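Long-range contacts in putative uncharacterized protein ST0493 (PDB 2RBG), which is of unknown function, a DUF5751 family member from Sulfolobus tokodaii that folds as an alpha/beta domain with a parallel sheet flanked by helices: residues 7-12 against 39-44; 11-16 against 96-101; 16-21 against 50-55; 44-49 against 67-72. All coordinates share one frame; numbering follows the deposited sequence.

Contact 1 (7-12 against 39-44); sequences LTLISV and NVFTEI
Leu9 with Asn39 and Ile10 with Val40 form parallel bridges between strands 7-11 and 39-41, whose axes come within 4.9 Å at an angle of 16°. Three backbone bonds join them in turn: Asn39 N to Thr8 O, Ile10 N to Asn39 O and Phe41 N to Ile10 O. On one face, Ile10 and Val40 lie side by side and point the same way, with Ile10 CG2 3.7 Å from Val40 CG2. On the other, Leu9 CD2 lies 3.8 Å from Asn39 CB. Asn39 ND2 comes within 3.3 Å of Leu7 CD1, the two side chains crossing at about a right angle; Asn39 OD1 accepts a hydrogen bond from Trp70 NE1. The pairing belongs to a beta-alpha-beta unit in the middle of a Rossmann-like parallel sheet, in which helix 17-31 brings Phe17 and Tyr20 over the Ile10 and Val40 face, while Met102 of helix 99-107 packs on Leu9 and Phe41. The Phe41 ring takes Leu9 CD2 at its edge, 4.4 Å from CE2. Ser11 OG, anti to its backbone N (chi1 -175°), gives only a weak bond to Phe41 O (3.4 Å). Beyond Ser11 and Phe41 the two chains separate and water links them: one water joins Val12 N to Phe41 O, and a second links Val12 O to Thr42 OG1, which also accepts from Ile44 N in an ST turn.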
# COMPACT_ATOMS: atom_id res chain seq x y z
N LEU A 7 -3.31 17.35 -2.27
CA LEU A 7 -2.21 17.48 -3.22
C LEU A 7 -1.96 16.07 -3.74
O LEU A 7 -1.60 15.18 -2.96
CB LEU A 7 -0.93 17.98 -2.53
CG LEU A 7 0.31 17.98 -3.43
CD1 LEU A 7 0.12 18.96 -4.59
CD2 LEU A 7 1.54 18.35 -2.61
N THR A 8 -2.17 15.86 -5.03
CA THR A 8 -1.95 14.55 -5.63
C THR A 8 -0.75 14.59 -6.55
O THR A 8 -0.67 15.43 -7.46
CB THR A 8 -3.19 14.10 -6.44
OG1 THR A 8 -4.29 13.86 -5.54
CG2 THR A 8 -2.90 12.81 -7.20
N LEU A 9 0.21 13.71 -6.29
CA LEU A 9 1.42 13.63 -7.10
C LEU A 9 1.47 12.27 -7.76
O LEU A 9 1.25 11.24 -7.11
CB LEU A 9 2.66 13.80 -6.22
CG LEU A 9 2.68 15.01 -5.28
CD1 LEU A 9 3.99 15.04 -4.50
CD2 LEU A 9 2.51 16.29 -6.08
N ILE A 10 1.74 12.25 -9.06
CA ILE A 10 1.82 10.98 -9.78
C ILE A 10 2.87 10.99 -10.87
O ILE A 10 3.02 11.96 -11.61
CB ILE A 10 0.46 10.60 -10.41
CG1 ILE A 10 0.61 9.31 -11.24
CG2 ILE A 10 -0.06 11.74 -11.28
CD1 ILE A 10 -0.72 8.69 -11.68
N SER A 11 3.62 9.89 -10.95
CA SER A 11 4.63 9.72 -11.98
C SER A 11 4.59 8.25 -12.38
O SER A 11 5.05 7.38 -11.64
CB SER A 11 6.01 10.09 -11.45
OG SER A 11 6.97 10.01 -12.50
N VAL A 12 4.03 7.99 -13.55
CA VAL A 12 3.92 6.63 -14.07
C VAL A 12 4.12 6.64 -15.58
O VAL A 12 4.08 7.70 -16.21
CB VAL A 12 2.53 6.00 -13.79
CG1 VAL A 12 2.31 5.86 -12.29
CG2 VAL A 12 1.43 6.87 -14.41
N ASN A 39 -0.76 16.80 -9.85
CA ASN A 39 0.50 17.13 -10.50
C ASN A 39 1.10 15.87 -11.10
O ASN A 39 1.47 14.94 -10.38
CB ASN A 39 1.45 17.75 -9.48
CG ASN A 39 0.98 19.10 -9.01
OD1 ASN A 39 1.27 20.13 -9.63
ND2 ASN A 39 0.22 19.12 -7.93
N VAL A 40 1.19 15.86 -12.42
CA VAL A 40 1.70 14.72 -13.16
C VAL A 40 3.07 14.99 -13.75
O VAL A 40 3.26 15.95 -14.49
CB VAL A 40 0.74 14.36 -14.31
CG1 VAL A 40 1.14 13.03 -14.94
CG2 VAL A 40 -0.69 14.32 -13.80
N PHE A 41 4.03 14.14 -13.40
CA PHE A 41 5.39 14.28 -13.89
C PHE A 41 5.52 13.31 -15.06
O PHE A 41 5.68 12.10 -14.87
CB PHE A 41 6.36 13.98 -12.75
CG PHE A 41 6.17 14.90 -11.58
CD1 PHE A 41 6.74 16.17 -11.58
CD2 PHE A 41 5.35 14.53 -10.52
CE1 PHE A 41 6.48 17.07 -10.55
CE2 PHE A 41 5.09 15.42 -9.48
CZ PHE A 41 5.66 16.70 -9.49
N THR A 42 5.40 13.85 -16.26
CA THR A 42 5.43 13.05 -17.48
C THR A 42 5.91 13.89 -18.66
O THR A 42 6.01 15.11 -18.57
CB THR A 42 4.00 12.55 -17.78
OG1 THR A 42 3.99 11.77 -18.98
CG2 THR A 42 3.05 13.73 -17.94
N GLU A 43 6.19 13.22 -19.77
CA GLU A 43 6.63 13.91 -20.98
C GLU A 43 5.46 14.02 -21.96
O GLU A 43 5.58 14.63 -23.02
CB GLU A 43 7.78 13.14 -21.64
CG GLU A 43 9.02 13.00 -20.77
CD GLU A 43 9.58 14.34 -20.31
OE1 GLU A 43 9.79 15.21 -21.18
OE2 GLU A 43 9.81 14.51 -19.10
N ILE A 44 4.33 13.43 -21.58
CA ILE A 44 3.13 13.44 -22.41
C ILE A 44 2.46 14.82 -22.39
O ILE A 44 2.64 15.59 -21.45
CB ILE A 44 2.14 12.36 -21.91
CG1 ILE A 44 1.35 11.79 -23.08
CG2 ILE A 44 1.21 12.95 -20.86
CD1 ILE A 44 0.50 10.59 -22.70
O HOH W 1 4.47 9.18 -18.61
O HOH W 2 3.40 10.24 -15.08

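Contact 2 (11-16 against 96-101); sequences SVNNDN and DENKVF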
# COMPACT_ATOMS: atom_id res chain seq x y z
N SER A 11 3.62 9.89 -10.95
CA SER A 11 4.63 9.72 -11.98
C SER A 11 4.59 8.25 -12.38
O SER A 11 5.05 7.38 -11.64
CB SER A 11 6.01 10.09 -11.45
OG SER A 11 6.97 10.01 -12.50
N VAL A 12 4.03 7.99 -13.55
CA VAL A 12 3.92 6.63 -14.07
C VAL A 12 4.12 6.64 -15.58
O VAL A 12 4.08 7.70 -16.21
CB VAL A 12 2.53 6.00 -13.79
CG1 VAL A 12 2.31 5.86 -12.29
CG2 VAL A 12 1.43 6.87 -14.41
N ASN A 13 4.34 5.46 -16.15
CA ASN A 13 4.50 5.33 -17.59
C ASN A 13 3.12 5.58 -18.19
O ASN A 13 2.11 5.40 -17.52
CB ASN A 13 4.99 3.93 -17.94
CG ASN A 13 6.39 3.65 -17.42
OD1 ASN A 13 7.35 4.35 -17.77
ND2 ASN A 13 6.52 2.63 -16.57
N ASN A 14 3.08 5.99 -19.46
CA ASN A 14 1.81 6.28 -20.12
C ASN A 14 0.76 5.17 -20.06
O ASN A 14 -0.43 5.45 -19.95
CB ASN A 14 2.04 6.65 -21.59
CG ASN A 14 2.98 7.83 -21.75
OD1 ASN A 14 3.01 8.72 -20.91
ND2 ASN A 14 3.73 7.83 -22.84
N ASP A 15 1.20 3.92 -20.14
CA ASP A 15 0.26 2.80 -20.12
C ASP A 15 -0.43 2.61 -18.77
O ASP A 15 -1.39 1.85 -18.66
CB ASP A 15 0.99 1.50 -20.50
CG ASP A 15 1.86 0.97 -19.39
OD1 ASP A 15 2.54 1.77 -18.72
OD2 ASP A 15 1.86 -0.27 -19.17
N ASN A 16 0.05 3.31 -17.74
CA ASN A 16 -0.52 3.20 -16.41
C ASN A 16 -1.49 4.31 -16.00
O ASN A 16 -2.13 4.21 -14.95
CB ASN A 16 0.59 3.12 -15.35
CG ASN A 16 1.12 1.71 -15.17
OD1 ASN A 16 0.35 0.75 -15.08
ND2 ASN A 16 2.44 1.58 -15.08
N ASP A 96 7.33 1.28 -10.66
CA ASP A 96 8.75 1.00 -10.44
C ASP A 96 9.71 1.87 -11.23
O ASP A 96 10.73 2.31 -10.70
CB ASP A 96 9.05 -0.47 -10.73
CG ASP A 96 8.49 -1.40 -9.68
OD1 ASP A 96 8.69 -1.12 -8.48
OD2 ASP A 96 7.87 -2.41 -10.06
N GLU A 97 9.40 2.12 -12.49
CA GLU A 97 10.25 2.94 -13.35
C GLU A 97 10.41 4.37 -12.85
O GLU A 97 11.38 5.05 -13.21
CB GLU A 97 9.70 2.96 -14.77
CG GLU A 97 9.79 1.63 -15.51
CD GLU A 97 9.08 0.50 -14.79
OE1 GLU A 97 7.89 0.67 -14.45
OE2 GLU A 97 9.71 -0.56 -14.57
N ASN A 98 9.49 4.83 -12.02
CA ASN A 98 9.54 6.20 -11.51
C ASN A 98 9.61 6.31 -9.99
O ASN A 98 9.47 7.40 -9.44
CB ASN A 98 8.33 6.98 -12.03
CG ASN A 98 8.31 7.09 -13.54
OD1 ASN A 98 9.10 7.82 -14.13
ND2 ASN A 98 7.40 6.34 -14.17
N LYS A 99 9.84 5.19 -9.32
CA LYS A 99 9.90 5.18 -7.86
C LYS A 99 11.04 6.01 -7.27
O LYS A 99 10.84 6.73 -6.29
CB LYS A 99 9.99 3.74 -7.34
CG LYS A 99 10.00 3.62 -5.83
CD LYS A 99 9.76 2.19 -5.38
CE LYS A 99 10.82 1.25 -5.92
NZ LYS A 99 10.53 -0.17 -5.56
N VAL A 100 12.23 5.91 -7.84
CA VAL A 100 13.37 6.69 -7.34
C VAL A 100 13.07 8.17 -7.50
O VAL A 100 13.29 8.97 -6.59
CB VAL A 100 14.66 6.35 -8.12
CG1 VAL A 100 15.79 7.27 -7.67
CG2 VAL A 100 15.05 4.90 -7.88
N PHE A 101 12.54 8.54 -8.67
CA PHE A 101 12.19 9.92 -8.95
C PHE A 101 11.15 10.45 -7.96
O PHE A 101 11.38 11.46 -7.29
CB PHE A 101 11.65 10.04 -10.37
CG PHE A 101 11.15 11.42 -10.72
CD1 PHE A 101 12.03 12.50 -10.77
CD2 PHE A 101 9.81 11.63 -10.99
CE1 PHE A 101 11.57 13.77 -11.10
CE2 PHE A 101 9.34 12.90 -11.31
CZ PHE A 101 10.22 13.97 -11.37
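Ser11 and Asn98 bring the backbones closest, with 6.1 Å between their CA atoms, where the end of a strand meets the start of helix 99-107. Ser11 OG lies 3.4 Å from Asn98 CB and touches the Phe101 ring at its edge, 3.6 Å from CD2. The Asn98 amide turns toward the other backbone, its ND2 3.5 Å from Val12 CA. Both ends of that amide have partners close by: ND2 gives a bond to Asp95 OD1, and OD1 accepts from Lys72 NZ, which fixes how the group is turned. An alanine here would probably leave Asp95 OD1 and Lys72 NZ each without this mate and open a gap beside Val12. Toward the surface, Asn13 ND2 makes a weak bond to Glu97 OE1, 3.2 Å long and bent to 126° at the hydrogen, with Glu97 folded at chi2 (58°). Asp95 draws the same loop in through OD2, which accepts from Asn13 N and Asn16 ND2. The loops concerned leave neighbouring strands 6-11 and 89-94 for helices on opposite faces of the sheet, 17-31 and 99-107, the topological switch point of Rossmann-like folds.

Contact 3 (16-21 against 50-55); sequences NFENYF and VTLIRE
Ile53 packs into helix 17-31 beside Phe21, and its branches can be followed outward over the ring. Ile53 CB lies 4.1 Å from Phe21 CG. From there Ile53 CG2 comes down on the first part of the ring, 3.5 Å from Phe21 CD1, and also reaches the CB of Phe17. CG1 takes the crowded position between backbone N and carbonyl carbon (chi1 66°), and from it CD1 extends over one face of the Phe21 ring. Ile53 CD1 lies 3.8 Å from the centroid of the Phe21 ring and 23° off its normal, a CH-pi contact displaced toward the rim at CD2 and CE2. The same ring has Phe17 O at its edge and in its plane, and it leans on Ile38, Val40 and Ala56 beyond. An alanine in place of Phe21 would probably leave CG2 and CD1 of Ile53 without the ring beneath them and open a gap between helix 17-31 and the sheet. Beside this, Leu52 CD1 approaches Phe17 CD2 obliquely at 4.0 Å. Glu18, its chain extended beyond CG, crosses Leu52 at about a right angle, and Glu18 CG sits tightly against Leu52 O at 3.0 Å. Ile53 marks the break between helices 46-52 and 54-59, and the join to helix 17-31 is carried by hydrocarbon and ring surfaces, consistent with a fit that depends on shape, while the acidic Glu18 lies at its exposed margin.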
# COMPACT_ATOMS: atom_id res chain seq x y z
N ASN A 16 0.05 3.31 -17.74
CA ASN A 16 -0.52 3.20 -16.41
C ASN A 16 -1.49 4.31 -16.00
O ASN A 16 -2.13 4.21 -14.95
CB ASN A 16 0.59 3.12 -15.35
CG ASN A 16 1.12 1.71 -15.17
OD1 ASN A 16 0.35 0.75 -15.08
ND2 ASN A 16 2.44 1.58 -15.08
N PHE A 17 -1.61 5.36 -16.80
CA PHE A 17 -2.50 6.47 -16.44
C PHE A 17 -3.95 6.09 -16.17
O PHE A 17 -4.51 6.48 -15.15
CB PHE A 17 -2.46 7.57 -17.51
CG PHE A 17 -1.23 8.43 -17.45
CD1 PHE A 17 -0.85 9.03 -16.26
CD2 PHE A 17 -0.45 8.63 -18.58
CE1 PHE A 17 0.29 9.83 -16.19
CE2 PHE A 17 0.69 9.42 -18.53
CZ PHE A 17 1.06 10.03 -17.33
N GLU A 18 -4.56 5.33 -17.07
CA GLU A 18 -5.95 4.94 -16.87
C GLU A 18 -6.18 4.23 -15.54
O GLU A 18 -7.07 4.60 -14.78
CB GLU A 18 -6.42 4.06 -18.03
CG GLU A 18 -6.52 4.82 -19.35
CD GLU A 18 -7.04 3.96 -20.49
OE1 GLU A 18 -8.18 3.45 -20.39
OE2 GLU A 18 -6.32 3.81 -21.49
N ASN A 19 -5.36 3.22 -15.25
CA ASN A 19 -5.51 2.47 -14.01
C ASN A 19 -5.22 3.30 -12.77
O ASN A 19 -5.95 3.23 -11.78
CB ASN A 19 -4.59 1.24 -14.01
CG ASN A 19 -4.98 0.22 -15.07
OD1 ASN A 19 -6.15 -0.07 -15.27
ND2 ASN A 19 -3.97 -0.34 -15.74
N TYR A 20 -4.16 4.10 -12.82
CA TYR A 20 -3.81 4.93 -11.66
C TYR A 20 -4.79 6.06 -11.38
O TYR A 20 -5.03 6.38 -10.22
CB TYR A 20 -2.40 5.50 -11.80
CG TYR A 20 -1.31 4.58 -11.30
CD1 TYR A 20 -1.00 3.40 -11.98
CD2 TYR A 20 -0.58 4.88 -10.15
CE1 TYR A 20 0.01 2.56 -11.54
CE2 TYR A 20 0.44 4.05 -9.70
CZ TYR A 20 0.73 2.89 -10.40
OH TYR A 20 1.76 2.07 -9.98
N PHE A 21 -5.37 6.67 -12.41
CA PHE A 21 -6.31 7.74 -12.15
C PHE A 21 -7.58 7.21 -11.50
O PHE A 21 -8.30 7.94 -10.81
CB PHE A 21 -6.62 8.54 -13.41
CG PHE A 21 -5.75 9.75 -13.58
CD1 PHE A 21 -4.43 9.61 -13.99
CD2 PHE A 21 -6.21 11.01 -13.23
CE1 PHE A 21 -3.58 10.72 -14.05
CE2 PHE A 21 -5.37 12.13 -13.28
CZ PHE A 21 -4.05 11.98 -13.69
N VAL A 50 -5.54 13.84 -21.00
CA VAL A 50 -6.98 14.01 -20.78
C VAL A 50 -7.77 12.98 -21.59
O VAL A 50 -8.83 12.54 -21.17
CB VAL A 50 -7.44 15.43 -21.17
CG1 VAL A 50 -8.93 15.58 -20.94
CG2 VAL A 50 -6.67 16.46 -20.36
N THR A 51 -7.24 12.62 -22.76
CA THR A 51 -7.90 11.64 -23.61
C THR A 51 -7.82 10.27 -22.93
O THR A 51 -8.81 9.54 -22.87
CB THR A 51 -7.24 11.58 -24.99
OG1 THR A 51 -7.48 12.82 -25.68
CG2 THR A 51 -7.81 10.43 -25.82
N LEU A 52 -6.64 9.93 -22.41
CA LEU A 52 -6.45 8.65 -21.74
C LEU A 52 -7.28 8.49 -20.48
O LEU A 52 -7.81 7.41 -20.21
CB LEU A 52 -4.97 8.46 -21.39
CG LEU A 52 -3.98 8.21 -22.53
CD1 LEU A 52 -2.57 8.12 -21.97
CD2 LEU A 52 -4.35 6.92 -23.25
N ILE A 53 -7.41 9.56 -19.69
CA ILE A 53 -8.16 9.48 -18.45
C ILE A 53 -9.58 10.03 -18.53
O ILE A 53 -10.22 10.27 -17.51
CB ILE A 53 -7.42 10.21 -17.31
CG1 ILE A 53 -7.38 11.71 -17.59
CG2 ILE A 53 -6.01 9.66 -17.16
CD1 ILE A 53 -6.79 12.53 -16.46
N ARG A 54 -10.08 10.22 -19.75
CA ARG A 54 -11.42 10.75 -19.95
C ARG A 54 -12.47 10.05 -19.10
O ARG A 54 -13.29 10.70 -18.45
CB ARG A 54 -11.83 10.64 -21.43
CG ARG A 54 -13.21 11.20 -21.72
CD ARG A 54 -13.66 10.90 -23.14
NE ARG A 54 -13.72 9.46 -23.41
CZ ARG A 54 -12.84 8.80 -24.15
NH1 ARG A 54 -12.97 7.49 -24.33
NH2 ARG A 54 -11.83 9.44 -24.72
N GLU A 55 -12.45 8.72 -19.10
CA GLU A 55 -13.42 7.94 -18.33
C GLU A 55 -13.33 8.22 -16.83
O GLU A 55 -14.36 8.36 -16.16
CB GLU A 55 -13.21 6.44 -18.58
CG GLU A 55 -14.22 5.54 -17.90
CD GLU A 55 -15.66 5.90 -18.23
OE1 GLU A 55 -15.93 6.25 -19.40
OE2 GLU A 55 -16.52 5.83 -17.32

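Contact 4 (44-49 against 67-72); sequences IQYQEL and LFLWKK
The Tyr46 ring meets Leu67 and Leu69 obliquely along its CD1-CE1 side, while Gln47 NE2, from its own helix, lies at the edge in the ring plane. Leu67 CD2 comes within 3.4 Å of Tyr46 CE1, and Leu67 CB lies 3.9 Å from Tyr46 OH. Next to it, Leu69 CD1 lies 3.8 Å from Tyr46 CD1, the two side chains crossing at about a right angle. Tyr46 has CG anti to the backbone N (chi1 -167°), and its ring comes near the strand on that same side. One turn further on, Leu49 CD2 touches both leucines, 3.8 Å from Leu67 CD2 and 3.9 Å from Leu69 CD1, so that it closes the cluster from the helix side. The other methyl of Leu69 serves the start of the helix: Leu69 CD2 lies 3.4 Å from Ile44 O and 3.5 Å from Tyr46 N, packed on the backbone around the N-cap residue Gln45. The side chains meet mainly through hydrocarbon and ring atoms, and Tyr46 itself is an exposed residue at the margin of the cluster. Helix 46-52 thus lies against one face of strand 64-70, an outermost strand of the sheet within this chain, and Leu67 passes the packing on to Ile38 and Val40 of neighbouring strand 35-41. Phe68 and Trp70 have their side chains on the opposite face, where Trp70 meets Phe41 and helix 75-82. The chain from strand 35-41 through helices 46-52 and 54-59 into strand 64-70 makes a beta-alpha-beta crossover.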
# COMPACT_ATOMS: atom_id res chain seq x y z
N ILE A 44 4.33 13.43 -21.58
CA ILE A 44 3.13 13.44 -22.41
C ILE A 44 2.46 14.82 -22.39
O ILE A 44 2.64 15.59 -21.45
CB ILE A 44 2.14 12.36 -21.91
CG1 ILE A 44 1.35 11.79 -23.08
CG2 ILE A 44 1.21 12.95 -20.86
CD1 ILE A 44 0.50 10.59 -22.70
N GLN A 45 1.69 15.13 -23.43
CA GLN A 45 1.00 16.42 -23.52
C GLN A 45 -0.36 16.38 -22.83
O GLN A 45 -0.99 15.32 -22.73
CB GLN A 45 0.83 16.83 -24.98
CG GLN A 45 2.11 17.27 -25.66
CD GLN A 45 2.67 18.55 -25.07
OE1 GLN A 45 2.01 19.59 -25.06
NE2 GLN A 45 3.91 18.49 -24.58
N TYR A 46 -0.82 17.55 -22.38
CA TYR A 46 -2.09 17.68 -21.69
C TYR A 46 -3.25 16.98 -22.39
O TYR A 46 -3.91 16.12 -21.81
CB TYR A 46 -2.44 19.16 -21.52
CG TYR A 46 -3.57 19.42 -20.55
CD1 TYR A 46 -3.34 19.45 -19.17
CD2 TYR A 46 -4.88 19.60 -20.99
CE1 TYR A 46 -4.37 19.66 -18.27
CE2 TYR A 46 -5.93 19.80 -20.09
CZ TYR A 46 -5.66 19.83 -18.73
OH TYR A 46 -6.69 20.03 -17.83
N GLN A 47 -3.50 17.35 -23.64
CA GLN A 47 -4.59 16.77 -24.41
C GLN A 47 -4.55 15.25 -24.53
O GLN A 47 -5.59 14.60 -24.50
CB GLN A 47 -4.66 17.40 -25.80
CG GLN A 47 -5.06 18.87 -25.78
CD GLN A 47 -6.28 19.12 -24.92
OE1 GLN A 47 -7.31 18.46 -25.08
NE2 GLN A 47 -6.18 20.09 -24.02
N GLU A 48 -3.35 14.69 -24.68
CA GLU A 48 -3.23 13.24 -24.80
C GLU A 48 -3.58 12.59 -23.46
O GLU A 48 -4.24 11.55 -23.43
CB GLU A 48 -1.82 12.84 -25.22
CG GLU A 48 -1.57 11.34 -25.16
CD GLU A 48 -0.38 10.89 -25.98
OE1 GLU A 48 0.67 11.57 -25.94
OE2 GLU A 48 -0.48 9.85 -26.67
N LEU A 49 -3.14 13.20 -22.37
CA LEU A 49 -3.43 12.66 -21.05
C LEU A 49 -4.93 12.68 -20.79
O LEU A 49 -5.52 11.67 -20.41
CB LEU A 49 -2.73 13.48 -19.96
CG LEU A 49 -3.12 13.10 -18.53
CD1 LEU A 49 -2.71 11.65 -18.26
CD2 LEU A 49 -2.45 14.03 -17.54
N LEU A 67 -5.28 20.25 -13.04
CA LEU A 67 -4.29 19.32 -13.58
C LEU A 67 -3.07 20.07 -14.09
O LEU A 67 -3.18 20.98 -14.91
CB LEU A 67 -4.92 18.50 -14.71
CG LEU A 67 -4.07 17.44 -15.41
CD1 LEU A 67 -3.62 16.40 -14.40
CD2 LEU A 67 -4.89 16.79 -16.52
N PHE A 68 -1.90 19.68 -13.60
CA PHE A 68 -0.64 20.29 -13.99
C PHE A 68 0.34 19.20 -14.42
O PHE A 68 0.54 18.22 -13.70
CB PHE A 68 -0.03 21.08 -12.82
CG PHE A 68 -0.85 22.26 -12.40
CD1 PHE A 68 -0.86 23.42 -13.15
CD2 PHE A 68 -1.64 22.19 -11.25
CE1 PHE A 68 -1.64 24.51 -12.77
CE2 PHE A 68 -2.42 23.28 -10.86
CZ PHE A 68 -2.42 24.44 -11.62
N LEU A 69 0.93 19.37 -15.59
CA LEU A 69 1.90 18.40 -16.09
C LEU A 69 3.28 19.02 -16.02
O LEU A 69 3.47 20.19 -16.39
CB LEU A 69 1.58 17.98 -17.52
CG LEU A 69 0.45 16.96 -17.71
CD1 LEU A 69 -0.85 17.51 -17.14
CD2 LEU A 69 0.29 16.64 -19.19
N TRP A 70 4.25 18.25 -15.54
CA TRP A 70 5.62 18.71 -15.41
C TRP A 70 6.61 17.73 -16.00
O TRP A 70 6.53 16.53 -15.74
CB TRP A 70 5.99 18.90 -13.94
CG TRP A 70 5.03 19.72 -13.16
CD1 TRP A 70 4.10 19.27 -12.27
CD2 TRP A 70 4.91 21.14 -13.19
NE1 TRP A 70 3.40 20.33 -11.73
CE2 TRP A 70 3.88 21.49 -12.28
CE3 TRP A 70 5.57 22.15 -13.89
CZ2 TRP A 70 3.51 22.82 -12.06
CZ3 TRP A 70 5.19 23.48 -13.67
CH2 TRP A 70 4.17 23.79 -12.76
N LYS A 71 7.55 18.23 -16.79
CA LYS A 71 8.58 17.36 -17.32
C LYS A 71 9.48 17.20 -16.10
O LYS A 71 9.51 18.07 -15.24
CB LYS A 71 9.33 18.04 -18.47
CG LYS A 71 8.49 18.21 -19.72
CD LYS A 71 9.31 18.80 -20.85
CE LYS A 71 8.50 18.87 -22.14
NZ LYS A 71 7.27 19.68 -21.98
N LYS A 72 10.20 16.09 -16.01
CA LYS A 72 11.05 15.86 -14.85
C LYS A 72 12.01 17.02 -14.55
O LYS A 72 12.39 17.24 -13.40
CB LYS A 72 11.83 14.55 -15.02
CG LYS A 72 10.91 13.34 -15.07
CD LYS A 72 11.67 12.04 -15.23
CE LYS A 72 10.72 10.85 -15.29
NZ LYS A 72 11.43 9.56 -15.47

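Overall arrangement
The sheet runs in strand order 64-70, 35-41, 6-11, 89-94, 117-121, and contact 1 lies near its middle, its centre about 6 Å from the centre of the chain. Contact 4, about 8 Å from contact 1 between centres, is tied to it by backbone pairing of Val40 with Phe68 and Trp70. Contact 3 joins helix 17-31 to helices 46-52 and 54-59 and meets contact 4 where Phe17 packs on Leu49, their centres about 12 Å apart. Contact 2 shares Ser11 and Val12 with contact 1 and lies at the loops after strands 6-11 and 89-94, about 14 Å, centre to centre, from contacts 3 and 4. Along the chain it spans both, joining distant parts of the sequence.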